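Local coordinates for molybdopterin biosynthesis Mog protein (Mycobacterium tuberculosis, PDB 2G4R) that probably binds molybdopterin and takes part in a late step of molybdenum cofactor biosynthesis, at residues Arg7-Ser13 / Gln41-Asp47; Thr84-Leu88 / Leu124-Leu128. All blocks are in the same frame, centred on the assembly; numbering follows the deposited sequence.

Contact 1 (Arg7-Ser13 / Gln41-Asp47)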
ATOM      1  N   ARG A   7      -9.465 -13.831  -7.070  1.00 33.05           N
ATOM      2  CA  ARG A   7      -8.619 -12.784  -6.577  1.00 33.74           C
ATOM      3  C   ARG A   7      -7.335 -13.296  -5.929  1.00 31.26           C
ATOM      4  O   ARG A   7      -7.291 -14.383  -5.374  1.00 29.36           O
ATOM      5  CB  ARG A   7      -9.371 -11.965  -5.578  1.00 33.08           C
ATOM      6  CG  ARG A   7     -10.488 -11.199  -6.235  1.00 35.55           C
ATOM      7  CD  ARG A   7     -11.063 -10.169  -5.359  1.00 39.86           C
ATOM      8  NE  ARG A   7     -12.138  -9.404  -6.010  1.00 43.87           N
ATOM      9  CZ  ARG A   7     -12.881  -8.501  -5.369  1.00 47.50           C
ATOM     10  NH1 ARG A   7     -12.640  -8.198  -4.086  1.00 44.38           N
ATOM     11  NH2 ARG A   7     -13.872  -7.886  -6.015  1.00 49.55           N
ATOM     12  N   ILE A   8      -6.354 -12.394  -5.891  1.00 31.22           N
ATOM     13  CA  ILE A   8      -5.046 -12.590  -5.335  1.00 30.01           C
ATOM     14  C   ILE A   8      -4.803 -11.529  -4.282  1.00 29.25           C
ATOM     15  O   ILE A   8      -4.928 -10.328  -4.523  1.00 26.97           O
ATOM     16  CB  ILE A   8      -3.947 -12.423  -6.411  1.00 30.79           C
ATOM     17  CG1 ILE A   8      -4.148 -13.407  -7.554  1.00 28.47           C
ATOM     18  CG2 ILE A   8      -2.555 -12.671  -5.821  1.00 30.71           C
ATOM     19  CD1 ILE A   8      -3.243 -13.076  -8.758  1.00 31.23           C
ATOM     20  N   VAL A   9      -4.438 -11.985  -3.105  1.00 27.17           N
ATOM     21  CA  VAL A   9      -4.167 -11.095  -2.015  1.00 28.26           C
ATOM     22  C   VAL A   9      -2.773 -11.431  -1.534  1.00 27.98           C
ATOM     23  O   VAL A   9      -2.507 -12.510  -0.994  1.00 28.72           O
ATOM     24  CB  VAL A   9      -5.212 -11.299  -0.921  1.00 28.32           C
ATOM     25  CG1 VAL A   9      -4.884 -10.453   0.289  1.00 30.77           C
ATOM     26  CG2 VAL A   9      -6.643 -11.055  -1.494  1.00 28.27           C
ATOM     27  N   VAL A  10      -1.873 -10.495  -1.745  1.00 29.91           N
ATOM     28  CA  VAL A  10      -0.505 -10.595  -1.259  1.00 29.93           C
ATOM     29  C   VAL A  10      -0.430  -9.784   0.024  1.00 30.40           C
ATOM     30  O   VAL A  10      -0.771  -8.587   0.040  1.00 30.77           O
ATOM     31  CB  VAL A  10       0.475 -10.044  -2.306  1.00 30.52           C
ATOM     32  CG1 VAL A  10       1.912 -10.168  -1.805  1.00 30.53           C
ATOM     33  CG2 VAL A  10       0.293 -10.747  -3.638  1.00 32.60           C
ATOM     34  N   VAL A  11       0.020 -10.431   1.098  1.00 30.68           N
ATOM     35  CA  VAL A  11       0.105  -9.812   2.435  1.00 30.70           C
ATOM     36  C   VAL A  11       1.538  -9.407   2.767  1.00 29.80           C
ATOM     37  O   VAL A  11       2.396 -10.242   3.028  1.00 30.50           O
ATOM     38  CB  VAL A  11      -0.446 -10.759   3.545  1.00 29.78           C
ATOM     39  CG1 VAL A  11      -0.604 -10.006   4.928  1.00 28.55           C
ATOM     40  CG2 VAL A  11      -1.788 -11.422   3.090  1.00 28.56           C
ATOM     41  N   SER A  12       1.795  -8.112   2.755  1.00 30.47           N
ATOM     42  CA  SER A  12       3.085  -7.587   3.123  1.00 32.65           C
ATOM     43  C   SER A  12       2.897  -6.101   3.399  1.00 33.11           C
ATOM     44  O   SER A  12       2.487  -5.321   2.518  1.00 32.50           O
ATOM     45  CB  SER A  12       4.088  -7.776   1.984  1.00 33.76           C
ATOM     46  OG  SER A  12       5.279  -7.008   2.202  1.00 35.70           O
ATOM     47  N   SER A  13       3.193  -5.705   4.617  1.00 34.08           N
ATOM     48  CA  SER A  13       2.998  -4.302   4.993  1.00 35.13           C
ATOM     49  C   SER A  13       3.954  -3.406   4.212  1.00 35.18           C
ATOM     50  O   SER A  13       3.531  -2.358   3.685  1.00 34.69           O
ATOM     51  CB  SER A  13       3.154  -4.123   6.502  1.00 36.63           C
ATOM     52  OG  SER A  13       2.115  -4.809   7.201  1.00 36.56           O
ATOM     53  N   GLN A  41      -5.162  -9.183 -11.155  1.00 38.73           N
ATOM     54  CA  GLN A  41      -4.032  -8.421 -10.682  1.00 39.13           C
ATOM     55  C   GLN A  41      -3.915  -8.575  -9.161  1.00 37.31           C
ATOM     56  O   GLN A  41      -4.923  -8.553  -8.467  1.00 34.56           O
ATOM     57  CB  GLN A  41      -4.198  -6.948 -11.064  1.00 39.85           C
ATOM     58  CG  GLN A  41      -4.672  -6.729 -12.560  1.00 45.78           C
ATOM     59  CD  GLN A  41      -3.843  -7.517 -13.585  1.00 51.96           C
ATOM     60  OE1 GLN A  41      -4.329  -7.879 -14.683  1.00 56.36           O
ATOM     61  NE2 GLN A  41      -2.593  -7.773 -13.236  1.00 48.02           N
ATOM     62  N   PRO A  42      -2.685  -8.748  -8.650  1.00 36.28           N
ATOM     63  CA  PRO A  42      -2.558  -8.823  -7.172  1.00 36.23           C
ATOM     64  C   PRO A  42      -3.082  -7.607  -6.406  1.00 35.18           C
ATOM     65  O   PRO A  42      -2.797  -6.471  -6.811  1.00 34.99           O
ATOM     66  CB  PRO A  42      -1.044  -8.930  -6.953  1.00 35.84           C
ATOM     67  CG  PRO A  42      -0.466  -9.422  -8.258  1.00 36.95           C
ATOM     68  CD  PRO A  42      -1.399  -8.957  -9.342  1.00 38.12           C
ATOM     69  N   GLN A  43      -3.790  -7.841  -5.295  1.00 34.17           N
ATOM     70  CA  GLN A  43      -4.022  -6.804  -4.257  1.00 34.48           C
ATOM     71  C   GLN A  43      -3.015  -7.017  -3.151  1.00 33.79           C
ATOM     72  O   GLN A  43      -2.947  -8.095  -2.553  1.00 34.53           O
ATOM     73  CB  GLN A  43      -5.417  -6.897  -3.601  1.00 34.14           C
ATOM     74  CG  GLN A  43      -6.442  -7.284  -4.612  1.00 37.79           C
ATOM     75  CD  GLN A  43      -7.776  -7.766  -4.075  1.00 39.04           C
ATOM     76  OE1 GLN A  43      -8.232  -7.418  -2.951  1.00 35.95           O
ATOM     77  NE2 GLN A  43      -8.444  -8.529  -4.926  1.00 35.32           N
ATOM     78  N   VAL A  44      -2.246  -6.003  -2.863  1.00 31.08           N
ATOM     79  CA  VAL A  44      -1.225  -6.108  -1.892  1.00 31.25           C
ATOM     80  C   VAL A  44      -1.736  -5.348  -0.703  1.00 30.30           C
ATOM     81  O   VAL A  44      -2.182  -4.192  -0.844  1.00 29.77           O
ATOM     82  CB  VAL A  44       0.118  -5.540  -2.376  1.00 31.28           C
ATOM     83  CG1 VAL A  44       1.194  -5.820  -1.325  1.00 31.66           C
ATOM     84  CG2 VAL A  44       0.528  -6.172  -3.711  1.00 32.87           C
ATOM     85  N   VAL A  45      -1.743  -6.015   0.445  1.00 29.31           N
ATOM     86  CA  VAL A  45      -2.297  -5.422   1.671  1.00 30.99           C
ATOM     87  C   VAL A  45      -1.371  -5.698   2.865  1.00 31.30           C
ATOM     88  O   VAL A  45      -0.538  -6.619   2.833  1.00 30.47           O
ATOM     89  CB  VAL A  45      -3.738  -5.947   2.030  1.00 31.16           C
ATOM     90  CG1 VAL A  45      -4.698  -5.752   0.909  1.00 34.39           C
ATOM     91  CG2 VAL A  45      -3.719  -7.461   2.429  1.00 30.88           C
ATOM     92  N   ALA A  46      -1.496  -4.874   3.914  1.00 31.02           N
ATOM     93  CA  ALA A  46      -0.714  -5.058   5.140  1.00 31.31           C
ATOM     94  C   ALA A  46      -1.220  -6.248   5.944  1.00 32.06           C
ATOM     95  O   ALA A  46      -2.372  -6.710   5.755  1.00 33.47           O
ATOM     96  CB  ALA A  46      -0.736  -3.793   6.018  1.00 31.30           C
ATOM     97  N   ASP A  47      -0.363  -6.721   6.845  1.00 30.95           N
ATOM     98  CA  ASP A  47      -0.712  -7.805   7.769  1.00 33.03           C
ATOM     99  C   ASP A  47      -1.852  -7.298   8.652  1.00 33.53           C
ATOM    100  O   ASP A  47      -1.959  -6.124   8.904  1.00 30.90           O
ATOM    101  CB  ASP A  47       0.431  -8.115   8.730  1.00 33.73           C
ATOM    102  CG  ASP A  47       1.615  -8.773   8.086  1.00 34.46           C
ATOM    103  OD1 ASP A  47       1.528  -9.866   7.463  1.00 39.48           O
ATOM    104  OD2 ASP A  47       2.714  -8.219   8.288  1.00 40.23           O
TER
HETATM  105  O   HOH W   1     -10.766  -8.228  -2.202  1.00 40.06           O
HETATM  106  O   HOH W   2      -7.074  -9.821  -7.025  1.00 30.99           O
HETATM  107  O   HOH W   3       3.363 -10.760   5.758  1.00 33.07           O
HETATM  108  O   HOH W   4       4.677  -7.708   6.636  1.00 40.77           O
HETATM  109  O   HOH W   5       3.217  -5.888   9.755  1.00 45.50           O

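Contact 2 (Thr84-Leu88 / Leu124-Leu128)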
ATOM      1  N   THR A  84      -7.985 -15.646   7.859  1.00 31.43           N
ATOM      2  CA  THR A  84      -8.566 -16.583   6.894  1.00 30.65           C
ATOM      3  C   THR A  84      -9.583 -17.489   7.606  1.00 30.51           C
ATOM      4  O   THR A  84     -10.725 -17.658   7.132  1.00 29.75           O
ATOM      5  CB  THR A  84      -7.421 -17.423   6.232  1.00 29.97           C
ATOM      6  OG1 THR A  84      -6.443 -16.535   5.649  1.00 29.58           O
ATOM      7  CG2 THR A  84      -7.916 -18.390   5.172  1.00 33.04           C
ATOM      8  N   VAL A  85      -9.149 -18.099   8.705  1.00 30.78           N
ATOM      9  CA  VAL A  85     -10.035 -18.943   9.504  1.00 31.84           C
ATOM     10  C   VAL A  85     -11.297 -18.149   9.902  1.00 32.71           C
ATOM     11  O   VAL A  85     -12.385 -18.714   9.891  1.00 32.29           O
ATOM     12  CB  VAL A  85      -9.377 -19.480  10.791  1.00 30.94           C
ATOM     13  CG1 VAL A  85     -10.468 -20.149  11.773  1.00 33.30           C
ATOM     14  CG2 VAL A  85      -8.244 -20.485  10.474  1.00 34.98           C
ATOM     15  N   ALA A  86     -11.147 -16.866  10.238  1.00 32.56           N
ATOM     16  CA  ALA A  86     -12.308 -16.059  10.658  1.00 34.09           C
ATOM     17  C   ALA A  86     -13.344 -15.964   9.558  1.00 35.15           C
ATOM     18  O   ALA A  86     -14.526 -16.018   9.834  1.00 37.06           O
ATOM     19  CB  ALA A  86     -11.870 -14.623  11.096  1.00 34.19           C
ATOM     20  N   VAL A  87     -12.898 -15.808   8.316  1.00 34.23           N
ATOM     21  CA  VAL A  87     -13.778 -15.710   7.167  1.00 33.60           C
ATOM     22  C   VAL A  87     -14.344 -17.065   6.728  1.00 33.25           C
ATOM     23  O   VAL A  87     -15.454 -17.148   6.219  1.00 32.02           O
ATOM     24  CB  VAL A  87     -13.032 -15.043   5.981  1.00 34.10           C
ATOM     25  CG1 VAL A  87     -13.850 -15.021   4.750  1.00 37.64           C
ATOM     26  CG2 VAL A  87     -12.668 -13.617   6.334  1.00 36.04           C
ATOM     27  N   LEU A  88     -13.586 -18.136   6.937  1.00 33.05           N
ATOM     28  CA  LEU A  88     -13.961 -19.464   6.418  1.00 32.50           C
ATOM     29  C   LEU A  88     -15.179 -20.043   7.116  1.00 32.50           C
ATOM     30  O   LEU A  88     -15.359 -19.815   8.309  1.00 33.29           O
ATOM     31  CB  LEU A  88     -12.793 -20.437   6.589  1.00 30.70           C
ATOM     32  CG  LEU A  88     -11.648 -20.277   5.584  1.00 27.89           C
ATOM     33  CD1 LEU A  88     -10.502 -21.316   5.792  1.00 35.65           C
ATOM     34  CD2 LEU A  88     -12.165 -20.390   4.212  1.00 27.77           C
ATOM     35  N   LEU A 124     -13.445 -20.775  -2.670  1.00 29.91           N
ATOM     36  CA  LEU A 124     -12.371 -21.561  -2.168  1.00 29.73           C
ATOM     37  C   LEU A 124     -11.240 -20.582  -1.871  1.00 28.44           C
ATOM     38  O   LEU A 124     -10.913 -19.741  -2.704  1.00 28.13           O
ATOM     39  CB  LEU A 124     -11.965 -22.592  -3.166  1.00 29.89           C
ATOM     40  CG  LEU A 124     -10.669 -23.386  -2.958  1.00 28.97           C
ATOM     41  CD1 LEU A 124     -10.780 -24.343  -1.778  1.00 32.62           C
ATOM     42  CD2 LEU A 124     -10.391 -24.143  -4.231  1.00 31.35           C
ATOM     43  N   ILE A 125     -10.698 -20.667  -0.680  1.00 25.76           N
ATOM     44  CA  ILE A 125      -9.562 -19.821  -0.241  1.00 27.90           C
ATOM     45  C   ILE A 125      -8.354 -20.700   0.057  1.00 27.59           C
ATOM     46  O   ILE A 125      -8.459 -21.649   0.830  1.00 27.29           O
ATOM     47  CB  ILE A 125      -9.862 -18.990   1.041  1.00 28.17           C
ATOM     48  CG1 ILE A 125     -11.230 -18.340   0.911  1.00 30.91           C
ATOM     49  CG2 ILE A 125      -8.668 -18.031   1.383  1.00 27.21           C
ATOM     50  CD1 ILE A 125     -11.514 -17.350   1.883  1.00 28.59           C
ATOM     51  N   ILE A 126      -7.226 -20.292  -0.498  1.00 27.70           N
ATOM     52  CA  ILE A 126      -5.911 -20.977  -0.413  1.00 28.48           C
ATOM     53  C   ILE A 126      -4.830 -20.054   0.168  1.00 27.32           C
ATOM     54  O   ILE A 126      -4.516 -19.031  -0.414  1.00 25.42           O
ATOM     55  CB  ILE A 126      -5.469 -21.409  -1.813  1.00 26.89           C
ATOM     56  CG1 ILE A 126      -6.607 -22.159  -2.576  1.00 30.41           C
ATOM     57  CG2 ILE A 126      -4.175 -22.237  -1.746  1.00 28.96           C
ATOM     58  CD1 ILE A 126      -7.052 -23.482  -1.918  1.00 32.57           C
ATOM     59  N   ASN A 127      -4.269 -20.387   1.336  1.00 27.06           N
ATOM     60  CA  ASN A 127      -3.111 -19.642   1.839  1.00 27.09           C
ATOM     61  C   ASN A 127      -1.829 -20.305   1.299  1.00 27.49           C
ATOM     62  O   ASN A 127      -1.654 -21.522   1.423  1.00 28.25           O
ATOM     63  CB  ASN A 127      -3.003 -19.615   3.371  1.00 28.82           C
ATOM     64  CG  ASN A 127      -4.137 -18.856   4.100  1.00 27.30           C
ATOM     65  OD1 ASN A 127      -4.795 -17.928   3.571  1.00 34.13           O
ATOM     66  ND2 ASN A 127      -4.257 -19.170   5.378  1.00 24.07           N
ATOM     67  N   LEU A 128      -0.980 -19.509   0.677  1.00 27.71           N
ATOM     68  CA  LEU A 128       0.360 -19.916   0.252  1.00 28.20           C
ATOM     69  C   LEU A 128       1.428 -19.126   1.003  1.00 30.74           C
ATOM     70  O   LEU A 128       1.185 -18.012   1.461  1.00 29.01           O
ATOM     71  CB  LEU A 128       0.567 -19.659  -1.213  1.00 28.64           C
ATOM     72  CG  LEU A 128      -0.329 -20.373  -2.207  1.00 28.47           C
ATOM     73  CD1 LEU A 128      -0.028 -19.966  -3.595  1.00 31.50           C
ATOM     74  CD2 LEU A 128      -0.190 -21.844  -2.045  1.00 29.62           C
TER

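Contact 1 (Arg7-Ser13 / Gln41-Asp47)
Two neighbouring parallel strands pair here at one edge of the central sheet of a MogA-type α/β domain, as the two strands of a beta-alpha-beta crossover through helix 24-34. Strand 43-45 is an outermost strand within the chain, and 7-11 lies between it and strand 65-69. Four backbone hydrogen bonds join the pair, each 2.8 Å long: Gln43 N to Ile8 O, Val10 N to Gln43 O, Val45 N to Val10 O and Ser12 N to Val45 O. Val9 and Val45 share one face of the sheet and touch at 3.9 Å between Val9 CG1 and Val45 CG2. On the other face Val10 CB meets Val44 CG2 at 4.1 Å, and Val10 CG2 meets Pro42 CB at 4.0 Å. Ile8 on that side packs against helix 24-34. Beyond the strand ends, Asp47 N donates to Ser13 OG at 3.2 Å. Waters bridge both ends. One links Arg7 NH1 to Gln43 OE1, another joins Ile8 N, Gln41 O and Gln43 NE2, and a third links Ser13 N to Asp47 OD2. Ser12 OG caps the next helix at Ala15 N. The chemistry thus implies an apolar valine centre held by backbone bonds, with hydrated polar groups at both ends.

Contact 2 (Thr84-Leu88 / Leu124-Leu128)
The last turn of helix 80-87 lies over strand 123-128, and no backbone atoms pair across the gap. The closest CA atoms, those of Thr84 and Ile125, are 7.9 Å apart. Leu88 is the first residue to leave the helical conformation, but Leu88 N still donates to Thr84 O at 2.9 Å. Ile125 points toward the helix and meets Thr84 and Val87 of the helix and Leu88 just after it. Ile125 CG2 is 3.9 Å from Thr84 CG2. Ile125 CD1 is 3.9 Å from Leu88 CD2 and 4.4 Å from Val87 CG1. This is helix-on-sheet packing in the α/β fold of a probable molybdopterin-binding domain. Helix 49-60 adds Leu55 beside Thr84 and Val87. Ile126 points away from helix 80-87 and packs on helices 93-102 and 132-143, so helices cover both faces of the strand. Asn127 points toward the helix and approaches Thr84, whose OG1 is hydrogen-bonded to Thr80 O one turn earlier in the helix.

From the N terminus, the chain first lays down strand 6-11. It then runs through helices 13-16 and 24-34 and returns as strand 43-45, where contact 1 closes a loop with 27 residues between its segments. Helix 49-60 and strand 65-69 follow, before helix 80-87 opens contact 2. Another 35 residues, including helix 93-102 and strand 117-120, pass before strand 123-128 closes it. The two loops are in series and neither nest nor cross. Both contacts reach one sheet, where strand 65-69 separates 6-11 from 123-128. Their centres are about 14 Å apart and they do not touch. Contact 1 joins strand to strand at the sheet edge, while contact 2 packs a helix end on an inner strand.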